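Local coordinates for protein Kinase A (PDB 5J3U) that binds cyclic AMP in two tandem cyclic nucleotide-binding domains and, as in its family of regulatory chains, probably restrains the kinase catalytic subunit until the nucleotide arrives, at residues Val179-Glu184 / Asp210-Leu215; Lys129-Tyr134 / Lys154-Leu159; Cys57-Gln62 / Asp86-Leu91. All coordinates share one frame; numbering follows the deposited sequence. Where two conformers were deposited one is given.

In the fold
Contacts 1 and 3 are counterparts in the two cyclic nucleotide-binding domains: each pairs a five-residue strand with a very short one that runs straight into the ribose-binding loop of its own cyclic AMP. Their centres lie about 28 Å apart on opposite sides of the chain's centre, with about 15 Å between nearest atoms. Contact 2, where helix 116-138 packs against helix 149-157, sits between them, its centre about 16 Å from that of contact 1 and 18 Å from that of contact 3. It touches contact 1 directly, Glu184 OE2 packing against Tyr134 CE1 at 3.9 Å, whereas contact 3 stays about 9 Å away from it at the nearest atoms.

Contact 1 (Val179-Glu184 / Asp210-Leu215); sequences VFYIVE and DYFGEL. With CMP (adenosine-3',5'-cyclic-monophosphate), chain B.
Tyr181 O is gripped by two groups of the facing strand: Phe212 N donates to it at 2.9 Å, and Tyr211 CA adds a CA-H...O contact at 3.2 Å. Tyr181 N to Phe212 O is the return bond of this antiparallel hydrogen-bonded pair, and Val183 N to Asp210 O extends the pairing. Phe212 CG occupies the crowded position between its own backbone N and carbonyl carbon (chi1 59°), which folds the ring back over segment 179-184. There Tyr181 CB lies over one ring face, 3.7 Å from the centroid, while Val183 CG2 abuts the edge in the plane of the ring. The Tyr181 and Phe212 rings are nearly parallel but slid apart, so they barely overlap. On the Tyr211 side of the sheet, Phe180 CZ meets Tyr211 CB at 3.6 Å, and Phe180 CD1 and CE1 rest against Glu214 CB. Beyond the short strand the chain swings through Gly213 at a positive phi of 88°, and Gly213 N donates to the cyclic AMP O2' at 3.0 Å. The same ribose hydroxyl donates to Glu214 OE1 at 2.7 Å, while Glu214 OE2 is held by Tyr261 OH. A glycine-glutamate pair reading the ribose just before a short helix is the hallmark of the phosphate-binding cassette of cyclic nucleotide-binding domains.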
loop_
_atom_site.group_PDB
_atom_site.type_symbol
_atom_site.label_atom_id
_atom_site.label_comp_id
_atom_site.label_asym_id
_atom_site.label_seq_id
_atom_site.Cartn_x
_atom_site.Cartn_y
_atom_site.Cartn_z
ATOM N N VAL A 179 3.715 -1.534 10.701
ATOM C CA VAL A 179 4.212 -0.728 9.532
ATOM C C VAL A 179 5.700 -0.412 9.702
ATOM O O VAL A 179 6.154 -0.012 10.797
ATOM C CB VAL A 179 3.447 0.595 9.377
ATOM C CG1 VAL A 179 3.972 1.411 8.164
ATOM C CG2 VAL A 179 1.970 0.325 9.248
ATOM N N PHE A 180 6.455 -0.576 8.614
ATOM C CA PHE A 180 7.873 -0.197 8.530
ATOM C C PHE A 180 7.922 1.108 7.746
ATOM O O PHE A 180 7.196 1.222 6.765
ATOM C CB PHE A 180 8.649 -1.316 7.817
ATOM C CG PHE A 180 10.094 -1.001 7.501
ATOM C CD1 PHE A 180 11.017 -0.801 8.486
ATOM C CD2 PHE A 180 10.516 -0.905 6.175
ATOM C CE1 PHE A 180 12.342 -0.569 8.201
ATOM C CE2 PHE A 180 11.846 -0.726 5.877
ATOM C CZ PHE A 180 12.774 -0.538 6.862
ATOM N N TYR A 181 8.731 2.076 8.213
ATOM C CA TYR A 181 8.833 3.398 7.641
ATOM C C TYR A 181 10.245 3.772 7.150
ATOM O O TYR A 181 11.260 3.357 7.709
ATOM C CB TYR A 181 8.424 4.434 8.701
ATOM C CG TYR A 181 7.020 4.329 9.199
ATOM C CD1 TYR A 181 5.971 4.925 8.533
ATOM C CD2 TYR A 181 6.740 3.617 10.366
ATOM C CE1 TYR A 181 4.666 4.840 9.019
ATOM C CE2 TYR A 181 5.458 3.496 10.830
ATOM C CZ TYR A 181 4.430 4.114 10.177
ATOM O OH TYR A 181 3.139 4.038 10.641
ATOM N N ILE A 182 10.313 4.451 6.017
ATOM C CA ILE A 182 11.527 5.058 5.529
ATOM C C ILE A 182 11.211 6.549 5.237
ATOM O O ILE A 182 10.187 6.887 4.603
ATOM C CB ILE A 182 12.040 4.402 4.255
ATOM C CG1 ILE A 182 11.950 2.851 4.333
ATOM C CG2 ILE A 182 13.442 4.903 4.021
ATOM C CD1 ILE A 182 12.234 2.157 2.999
ATOM N N VAL A 183 12.045 7.449 5.727
ATOM C CA VAL A 183 11.790 8.832 5.571
ATOM C C VAL A 183 12.172 9.173 4.119
ATOM O O VAL A 183 13.330 9.012 3.726
ATOM C CB VAL A 183 12.663 9.703 6.509
ATOM C CG1 VAL A 183 12.425 11.158 6.250
ATOM C CG2 VAL A 183 12.395 9.400 8.005
ATOM N N GLU A 184 11.224 9.689 3.382
ATOM C CA GLU A 184 11.500 10.160 1.994
ATOM C C GLU A 184 12.103 11.569 1.984
ATOM O O GLU A 184 13.040 11.846 1.227
ATOM C CB GLU A 184 10.203 10.203 1.182
ATOM C CG GLU A 184 9.508 8.869 1.028
ATOM C CD GLU A 184 8.208 8.939 0.195
ATOM O OE1 GLU A 184 8.296 9.514 -0.945
ATOM O OE2 GLU A 184 7.148 8.397 0.660
ATOM N N ASP A 210 16.614 7.590 6.136
ATOM C CA ASP A 210 16.653 6.724 7.338
ATOM C C ASP A 210 15.365 5.911 7.503
ATOM O O ASP A 210 14.305 6.346 7.073
ATOM C CB ASP A 210 16.791 7.575 8.564
ATOM C CG ASP A 210 18.163 8.209 8.695
ATOM O OD1 ASP A 210 19.124 7.647 8.149
ATOM O OD2 ASP A 210 18.280 9.280 9.328
ATOM N N TYR A 211 15.458 4.769 8.173
ATOM C CA TYR A 211 14.290 3.915 8.407
ATOM C C TYR A 211 14.016 3.808 9.903
ATOM O O TYR A 211 14.914 4.051 10.714
ATOM C CB TYR A 211 14.493 2.523 7.830
ATOM C CG TYR A 211 15.674 1.801 8.401
ATOM C CD1 TYR A 211 15.608 1.176 9.641
ATOM C CD2 TYR A 211 16.910 1.815 7.715
ATOM C CE1 TYR A 211 16.738 0.573 10.187
ATOM C CE2 TYR A 211 18.042 1.217 8.264
ATOM C CZ TYR A 211 17.954 0.606 9.483
ATOM O OH TYR A 211 19.119 0.024 9.979
ATOM N N PHE A 212 12.782 3.445 10.234
ATOM C CA PHE A 212 12.425 3.149 11.627
ATOM C C PHE A 212 11.179 2.265 11.633
ATOM O O PHE A 212 10.500 2.138 10.618
ATOM C CB PHE A 212 12.210 4.445 12.427
ATOM C CG PHE A 212 11.137 5.347 11.898
ATOM C CD1 PHE A 212 9.796 5.170 12.284
ATOM C CD2 PHE A 212 11.421 6.382 11.014
ATOM C CE1 PHE A 212 8.791 6.013 11.874
ATOM C CE2 PHE A 212 10.390 7.231 10.565
ATOM C CZ PHE A 212 9.081 7.052 10.968
ATOM N N GLY A 213 10.844 1.692 12.805
ATOM C CA GLY A 213 9.641 0.923 12.937
ATOM C C GLY A 213 9.860 -0.530 12.580
ATOM O O GLY A 213 8.883 -1.251 12.399
ATOM N N GLU A 214 11.120 -0.978 12.488
ATOM C CA GLU A 214 11.388 -2.367 12.152
ATOM C C GLU A 214 11.276 -3.287 13.369
ATOM O O GLU A 214 10.989 -4.457 13.175
ATOM C CB GLU A 214 12.752 -2.599 11.517
ATOM C CG GLU A 214 14.014 -2.555 12.385
ATOM C CD GLU A 214 14.429 -1.210 12.982
ATOM O OE1 GLU A 214 13.674 -0.241 12.963
ATOM O OE2 GLU A 214 15.580 -1.093 13.503
ATOM N N LEU A 215 11.546 -2.769 14.564
ATOM C CA LEU A 215 11.665 -3.649 15.729
ATOM C C LEU A 215 10.370 -4.368 16.073
ATOM O O LEU A 215 10.419 -5.561 16.415
ATOM C CB LEU A 215 12.237 -2.946 16.966
ATOM C CG LEU A 215 13.627 -2.363 16.832
ATOM C CD1 LEU A 215 14.020 -1.640 18.107
ATOM C CD2 LEU A 215 14.659 -3.412 16.437
HETATM P P CMP B . 9.798 0.054 16.674
HETATM O O1P CMP B . 9.005 -0.730 15.709
HETATM O O2P CMP B . 9.991 -0.519 18.083
HETATM O "O5'" CMP B . 9.118 1.498 16.791
HETATM C "C5'" CMP B . 9.870 2.523 17.469
HETATM C "C4'" CMP B . 11.138 2.681 16.625
HETATM O "O4'" CMP B . 12.093 3.634 17.116
HETATM C "C3'" CMP B . 11.956 1.404 16.668
HETATM O "O3'" CMP B . 11.234 0.371 15.985
HETATM C "C2'" CMP B . 13.270 1.824 16.061
HETATM O "O2'" CMP B . 13.192 1.893 14.608
HETATM C "C1'" CMP B . 13.324 3.272 16.537
HETATM N N9 CMP B . 14.336 3.490 17.526
HETATM C C8 CMP B . 15.189 4.536 17.477
HETATM N N7 CMP B . 16.022 4.524 18.587
HETATM C C5 CMP B . 15.654 3.482 19.362
HETATM C C6 CMP B . 16.105 2.875 20.650
HETATM N N6 CMP B . 17.131 3.417 21.377
HETATM N N1 CMP B . 15.442 1.778 21.044
HETATM C C2 CMP B . 14.392 1.200 20.398
HETATM N N3 CMP B . 13.947 1.709 19.203
HETATM C C4 CMP B . 14.544 2.792 18.653
#

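Contact 2 (Lys129-Tyr134 / Lys154-Leu159); sequences KRRSMY and KVADAL
A helix-helix junction between the two cyclic nucleotide-binding domains is formed here by Tyr134, on the long helix 116-138, meeting Ala156 near the end of helix 149-157 and Leu159 just beyond it. The backbones come closest at Tyr134 and Ala156, whose CA atoms are 5.3 Å apart, consistent with the small alanine side chain. Their CB atoms touch at 3.8 Å. Tyr134 CG stands anti to its carbonyl carbon (chi1 -79°), which lays one face of the ring against Leu159. Leu159 CB sits almost exactly over the ring centre, 3.8 Å from the centroid and 10° off the normal, in a CH-pi contact; Leu159 CD1 spreads over the same face toward Tyr134 CD1, at 3.7 Å. Beside this, Tyr134 CD2 approaches Ala156 O at 3.5 Å. The phenol oxygen is satisfied by a hydrogen bond with Thr161 OG1, which fixes the far end of the ring. One turn earlier, Arg131 bends at chi2 (48°) and carries its guanidinium over Ala156 CB toward the carboxylate of Asp157. A salt bridge between Arg131 NE and Asp157 OD1 is modelled, but it is implausibly short and the place of OD1 is doubtful. Leu138, a turn further along helix 116-138, also packs on Ala156 and Leu159, and Leu159 faces Ala236 and Leu238 of strand 232-239, so the junction rests on the sheet of the second domain.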
loop_
_atom_site.group_PDB
_atom_site.type_symbol
_atom_site.label_atom_id
_atom_site.label_comp_id
_atom_site.label_asym_id
_atom_site.label_seq_id
_atom_site.Cartn_x
_atom_site.Cartn_y
_atom_site.Cartn_z
ATOM N N LYS A 129 4.337 7.211 -12.467
ATOM C CA LYS A 129 5.380 8.081 -11.974
ATOM C C LYS A 129 5.745 7.825 -10.510
ATOM O O LYS A 129 6.948 7.830 -10.147
ATOM C CB LYS A 129 4.976 9.527 -12.139
ATOM C CG LYS A 129 6.130 10.447 -11.849
ATOM C CD LYS A 129 5.875 11.897 -12.251
ATOM C CE LYS A 129 6.945 12.776 -11.598
ATOM N NZ LYS A 129 6.698 14.196 -11.948
ATOM N N ARG A 130 4.725 7.641 -9.680
ATOM C CA ARG A 130 4.977 7.376 -8.278
ATOM C C ARG A 130 5.841 6.124 -8.098
ATOM O O ARG A 130 6.771 6.115 -7.304
ATOM C CB ARG A 130 3.678 7.260 -7.485
ATOM C CG ARG A 130 3.908 7.296 -5.982
ATOM C CD ARG A 130 4.439 8.699 -5.702
ATOM N NE ARG A 130 4.860 9.029 -4.361
ATOM C CZ ARG A 130 6.100 8.909 -3.865
ATOM N NH1 ARG A 130 7.084 8.320 -4.546
ATOM N NH2 ARG A 130 6.326 9.347 -2.642
ATOM N N ARG A 131 5.498 5.072 -8.831
ATOM C CA ARG A 131 6.224 3.785 -8.765
ATOM C C ARG A 131 7.684 3.979 -9.142
ATOM O O ARG A 131 8.590 3.492 -8.443
ATOM C CB ARG A 131 5.516 2.693 -9.621
ATOM C CG ARG A 131 6.296 1.420 -9.943
ATOM C CD ARG A 131 6.988 0.761 -8.748
ATOM N NE ARG A 131 7.618 -0.521 -9.102
ATOM C CZ ARG A 131 8.800 -0.663 -9.692
ATOM N NH1 ARG A 131 9.250 -1.897 -9.923
ATOM N NH2 ARG A 131 9.526 0.396 -10.077
ATOM N N SER A 132 7.908 4.729 -10.239
ATOM C CA SER A 132 9.250 5.003 -10.692
ATOM C C SER A 132 10.035 5.816 -9.647
ATOM O O SER A 132 11.193 5.533 -9.361
ATOM C CB SER A 132 9.208 5.697 -12.054
ATOM O OG SER A 132 10.527 5.891 -12.488
ATOM N N MET A 133 9.371 6.785 -9.033
ATOM C CA MET A 133 10.001 7.615 -8.004
ATOM C C MET A 133 10.324 6.765 -6.770
ATOM O O MET A 133 11.400 6.951 -6.182
ATOM C CB MET A 133 9.117 8.806 -7.643
ATOM C CG MET A 133 8.968 9.786 -8.798
ATOM S SD MET A 133 10.480 10.714 -9.160
ATOM C CE MET A 133 10.497 11.882 -7.810
ATOM N N TYR A 134 9.445 5.810 -6.440
ATOM C CA TYR A 134 9.756 4.880 -5.320
ATOM C C TYR A 134 10.976 4.031 -5.677
ATOM O O TYR A 134 11.886 3.864 -4.853
ATOM C CB TYR A 134 8.614 3.947 -4.966
ATOM C CG TYR A 134 7.502 4.527 -4.135
ATOM C CD1 TYR A 134 7.754 5.297 -2.993
ATOM C CD2 TYR A 134 6.160 4.208 -4.457
ATOM C CE1 TYR A 134 6.705 5.783 -2.209
ATOM C CE2 TYR A 134 5.099 4.661 -3.676
ATOM C CZ TYR A 134 5.365 5.438 -2.564
ATOM O OH TYR A 134 4.292 5.871 -1.827
ATOM N N LYS A 154 9.827 -4.853 -6.256
ATOM C CA LYS A 154 8.678 -5.421 -5.546
ATOM C C LYS A 154 8.323 -4.678 -4.264
ATOM O O LYS A 154 7.163 -4.471 -3.971
ATOM C CB LYS A 154 8.866 -6.912 -5.275
ATOM C CG LYS A 154 8.813 -7.722 -6.556
ATOM C CD LYS A 154 7.384 -7.895 -7.048
ATOM C CE LYS A 154 7.201 -7.687 -8.554
ATOM N NZ LYS A 154 6.188 -8.588 -9.192
ATOM N N VAL A 155 9.344 -4.244 -3.535
ATOM C CA VAL A 155 9.160 -3.418 -2.327
ATOM C C VAL A 155 8.519 -2.092 -2.755
ATOM O O VAL A 155 7.508 -1.668 -2.189
ATOM C CB VAL A 155 10.530 -3.176 -1.598
ATOM C CG1 VAL A 155 10.365 -2.239 -0.427
ATOM C CG2 VAL A 155 11.174 -4.463 -1.108
ATOM N N ALA A 156 9.070 -1.461 -3.800
ATOM C CA ALA A 156 8.549 -0.186 -4.326
ATOM C C ALA A 156 7.044 -0.273 -4.659
ATOM O O ALA A 156 6.284 0.664 -4.361
ATOM C CB ALA A 156 9.370 0.292 -5.554
ATOM N N ASP A 157 6.640 -1.396 -5.240
ATOM C CA ASP A 157 5.243 -1.702 -5.582
ATOM C C ASP A 157 4.316 -1.864 -4.381
ATOM O O ASP A 157 3.128 -1.762 -4.530
ATOM C CB ASP A 157 5.162 -3.012 -6.372
ATOM C CG ASP A 157 5.644 -2.874 -7.821
ATOM O OD1 ASP A 157 5.817 -1.738 -8.303
ATOM O OD2 ASP A 157 5.913 -3.921 -8.463
ATOM N N ALA A 158 4.856 -2.107 -3.189
ATOM C CA ALA A 158 4.089 -2.239 -1.934
ATOM C C ALA A 158 4.163 -1.009 -0.969
ATOM O O ALA A 158 3.730 -1.096 0.224
ATOM C CB ALA A 158 4.594 -3.457 -1.206
ATOM N N LEU A 159 4.743 0.090 -1.418
ATOM C CA LEU A 159 4.850 1.306 -0.594
ATOM C C LEU A 159 3.659 2.245 -0.718
ATOM O O LEU A 159 3.077 2.366 -1.807
ATOM C CB LEU A 159 6.099 2.085 -0.971
ATOM C CG LEU A 159 7.418 1.407 -0.670
ATOM C CD1 LEU A 159 8.588 2.258 -1.049
ATOM C CD2 LEU A 159 7.553 1.034 0.804
#

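Contact 3 (Cys57-Gln62 / Asp86-Leu91); sequences CLYIVQ and DAFGEL. With CMP (adenosine-3',5'-cyclic-monophosphate), chain C.
Phe88 and Tyr59 are brought together by opposite first torsions: Phe88 CG lies between its backbone N and carbonyl carbon (chi1 68°), turning the ring back across the neighbouring strand, whereas Tyr59 CG stands anti to its carbonyl carbon (chi1 -58°). They form the antiparallel hydrogen-bonded pair at the edge of a beta sheet in the first cyclic nucleotide-binding domain, a cupin-like barrel whose phosphate-binding cassette follows directly. Tyr59 CB rides over one face of the Phe88 ring, 3.8 Å from its centroid, and Val61 CG2 meets the ring at its edge, 3.6 Å from Phe88 CE1. Leu48 and Ile49 of strand 47-49 pack on both aromatic side chains. The backbones are joined by a bond from Tyr59 N to Phe88 O at 2.8 Å, by its return from Phe88 N to Tyr59 O, and by Val61 N to Asp86 O. The Leu58 and Glu90 side chains cross at about a right angle, with Leu58 CD2 4.0 Å from Glu90 CB. Cys57 O and Gly89 O face each other at 3.3 Å, two acceptors whose repulsion is probably eased by Arg99, which bonds to the first through NH2 and weakly to the second through NH1. At Gly89, the cyclic AMP O2' accepts from Gly89 N at 2.9 Å and donates to Glu90 OE1 at 2.6 Å, while Leu91 CD1 touches adenine N3 at 3.6 Å.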
loop_
_atom_site.group_PDB
_atom_site.type_symbol
_atom_site.label_atom_id
_atom_site.label_comp_id
_atom_site.label_asym_id
_atom_site.label_seq_id
_atom_site.Cartn_x
_atom_site.Cartn_y
_atom_site.Cartn_z
ATOM N N CYS A 57 -12.409 -1.449 -17.783
ATOM C CA CYS A 57 -12.549 -0.919 -16.450
ATOM C C CYS A 57 -11.705 -1.708 -15.452
ATOM O O CYS A 57 -11.180 -2.791 -15.776
ATOM C CB CYS A 57 -14.007 -0.981 -16.056
ATOM S SG CYS A 57 -14.659 -2.647 -16.020
ATOM N N LEU A 58 -11.603 -1.172 -14.236
ATOM C CA LEU A 58 -11.052 -1.873 -13.108
ATOM C C LEU A 58 -12.046 -1.803 -11.987
ATOM O O LEU A 58 -13.029 -1.068 -12.086
ATOM C CB LEU A 58 -9.703 -1.292 -12.739
ATOM C CG LEU A 58 -9.625 0.147 -12.185
ATOM C CD1 LEU A 58 -10.176 0.222 -10.769
ATOM C CD2 LEU A 58 -8.174 0.612 -12.168
ATOM N N TYR A 59 -11.825 -2.609 -10.970
ATOM C CA TYR A 59 -12.674 -2.660 -9.797
ATOM C C TYR A 59 -11.895 -2.545 -8.514
ATOM O O TYR A 59 -10.752 -2.985 -8.422
ATOM C CB TYR A 59 -13.377 -4.028 -9.755
ATOM C CG TYR A 59 -14.197 -4.304 -10.981
ATOM C CD1 TYR A 59 -15.530 -3.863 -11.069
ATOM C CD2 TYR A 59 -13.651 -4.964 -12.060
ATOM C CE1 TYR A 59 -16.281 -4.101 -12.182
ATOM C CE2 TYR A 59 -14.413 -5.222 -13.177
ATOM C CZ TYR A 59 -15.717 -4.779 -13.230
ATOM O OH TYR A 59 -16.441 -5.022 -14.353
ATOM N N ILE A 60 -12.567 -2.036 -7.476
ATOM C CA ILE A 60 -12.072 -2.168 -6.132
ATOM C C ILE A 60 -13.148 -2.782 -5.240
ATOM O O ILE A 60 -14.344 -2.536 -5.408
ATOM C CB ILE A 60 -11.507 -0.822 -5.623
ATOM C CG1 ILE A 60 -10.810 -1.030 -4.276
ATOM C CG2 ILE A 60 -12.607 0.210 -5.491
ATOM C CD1 ILE A 60 -9.816 0.058 -3.884
ATOM N N VAL A 61 -12.738 -3.606 -4.297
ATOM C CA VAL A 61 -13.669 -4.370 -3.516
ATOM C C VAL A 61 -14.022 -3.614 -2.254
ATOM O O VAL A 61 -13.164 -3.342 -1.476
ATOM C CB VAL A 61 -13.073 -5.745 -3.115
ATOM C CG1 VAL A 61 -14.044 -6.559 -2.277
ATOM C CG2 VAL A 61 -12.690 -6.533 -4.342
ATOM N N GLN A 62 -15.294 -3.303 -2.066
ATOM C CA GLN A 62 -15.745 -2.823 -0.745
ATOM C C GLN A 62 -15.978 -4.031 0.201
ATOM O O GLN A 62 -15.514 -4.062 1.356
ATOM C CB GLN A 62 -16.959 -1.913 -0.877
ATOM C CG GLN A 62 -17.431 -1.419 0.486
ATOM C CD GLN A 62 -18.562 -0.454 0.401
ATOM O OE1 GLN A 62 -18.780 0.185 -0.623
ATOM N NE2 GLN A 62 -19.315 -0.350 1.488
ATOM N N ASP A 86 -9.083 -4.458 -1.941
ATOM C CA ASP A 86 -8.148 -4.808 -3.026
ATOM C C ASP A 86 -8.706 -4.310 -4.342
ATOM O O ASP A 86 -9.924 -4.423 -4.590
ATOM C CB ASP A 86 -7.947 -6.326 -3.153
ATOM C CG ASP A 86 -7.203 -6.940 -2.008
ATOM O OD1 ASP A 86 -6.412 -6.243 -1.333
ATOM O OD2 ASP A 86 -7.432 -8.149 -1.781
ATOM N N ALA A 87 -7.817 -3.835 -5.205
ATOM C CA ALA A 87 -8.145 -3.451 -6.566
ATOM C C ALA A 87 -7.824 -4.629 -7.486
ATOM O O ALA A 87 -6.879 -5.394 -7.241
ATOM C CB ALA A 87 -7.355 -2.231 -6.993
ATOM N N PHE A 88 -8.616 -4.806 -8.533
ATOM C CA PHE A 88 -8.328 -5.820 -9.526
ATOM C C PHE A 88 -8.847 -5.367 -10.874
ATOM O O PHE A 88 -9.692 -4.470 -10.998
ATOM C CB PHE A 88 -8.889 -7.208 -9.130
ATOM C CG PHE A 88 -10.377 -7.299 -9.122
ATOM C CD1 PHE A 88 -11.085 -7.065 -7.944
ATOM C CD2 PHE A 88 -11.091 -7.660 -10.243
ATOM C CE1 PHE A 88 -12.472 -7.106 -7.940
ATOM C CE2 PHE A 88 -12.474 -7.730 -10.210
ATOM C CZ PHE A 88 -13.163 -7.457 -9.049
ATOM N N GLY A 89 -8.351 -6.010 -11.901
ATOM C CA GLY A 89 -8.603 -5.589 -13.270
ATOM C C GLY A 89 -7.846 -4.383 -13.702
ATOM O O GLY A 89 -8.194 -3.793 -14.708
ATOM N N GLU A 90 -6.786 -4.024 -12.976
ATOM C CA GLU A 90 -5.965 -2.826 -13.288
ATOM C C GLU A 90 -4.876 -3.082 -14.345
ATOM O O GLU A 90 -4.426 -2.154 -15.043
ATOM C CB GLU A 90 -5.330 -2.260 -11.986
ATOM C CG GLU A 90 -4.028 -2.910 -11.510
ATOM C CD GLU A 90 -4.135 -4.329 -10.963
ATOM O OE1 GLU A 90 -5.199 -5.039 -11.072
ATOM O OE2 GLU A 90 -3.113 -4.752 -10.385
ATOM N N LEU A 91 -4.445 -4.338 -14.470
ATOM C CA LEU A 91 -3.340 -4.636 -15.380
ATOM C C LEU A 91 -3.678 -4.322 -16.814
ATOM O O LEU A 91 -2.878 -3.733 -17.508
ATOM C CB LEU A 91 -2.834 -6.093 -15.239
ATOM C CG LEU A 91 -2.390 -6.523 -13.863
ATOM C CD1 LEU A 91 -1.968 -7.991 -13.853
ATOM C CD2 LEU A 91 -1.228 -5.613 -13.431
HETATM P P CMP C . -6.390 -7.744 -15.466
HETATM O O1P CMP C . -5.369 -8.562 -16.309
HETATM O O2P CMP C . -6.902 -6.486 -16.113
HETATM O "O5'" CMP C . -7.596 -8.792 -15.273
HETATM C "C5'" CMP C . -7.312 -9.966 -14.510
HETATM C "C4'" CMP C . -6.830 -9.537 -13.142
HETATM O "O4'" CMP C . -6.571 -10.551 -12.217
HETATM C "C3'" CMP C . -5.573 -8.717 -13.226
HETATM O "O3'" CMP C . -5.864 -7.522 -13.951
HETATM C "C2'" CMP C . -5.283 -8.619 -11.758
HETATM O "O2'" CMP C . -5.990 -7.548 -11.161
HETATM C "C1'" CMP C . -5.771 -9.954 -11.202
HETATM N N9 CMP C . -4.660 -10.870 -10.853
HETATM C C8 CMP C . -4.396 -11.307 -9.579
HETATM N N7 CMP C . -3.285 -12.104 -9.586
HETATM C C5 CMP C . -2.825 -12.142 -10.815
HETATM C C6 CMP C . -1.669 -12.806 -11.463
HETATM N N6 CMP C . -0.812 -13.573 -10.747
HETATM N N1 CMP C . -1.530 -12.607 -12.773
HETATM C C2 CMP C . -2.348 -11.822 -13.533
HETATM N N3 CMP C . -3.437 -11.201 -13.013
HETATM C C4 CMP C . -3.719 -11.333 -11.680
#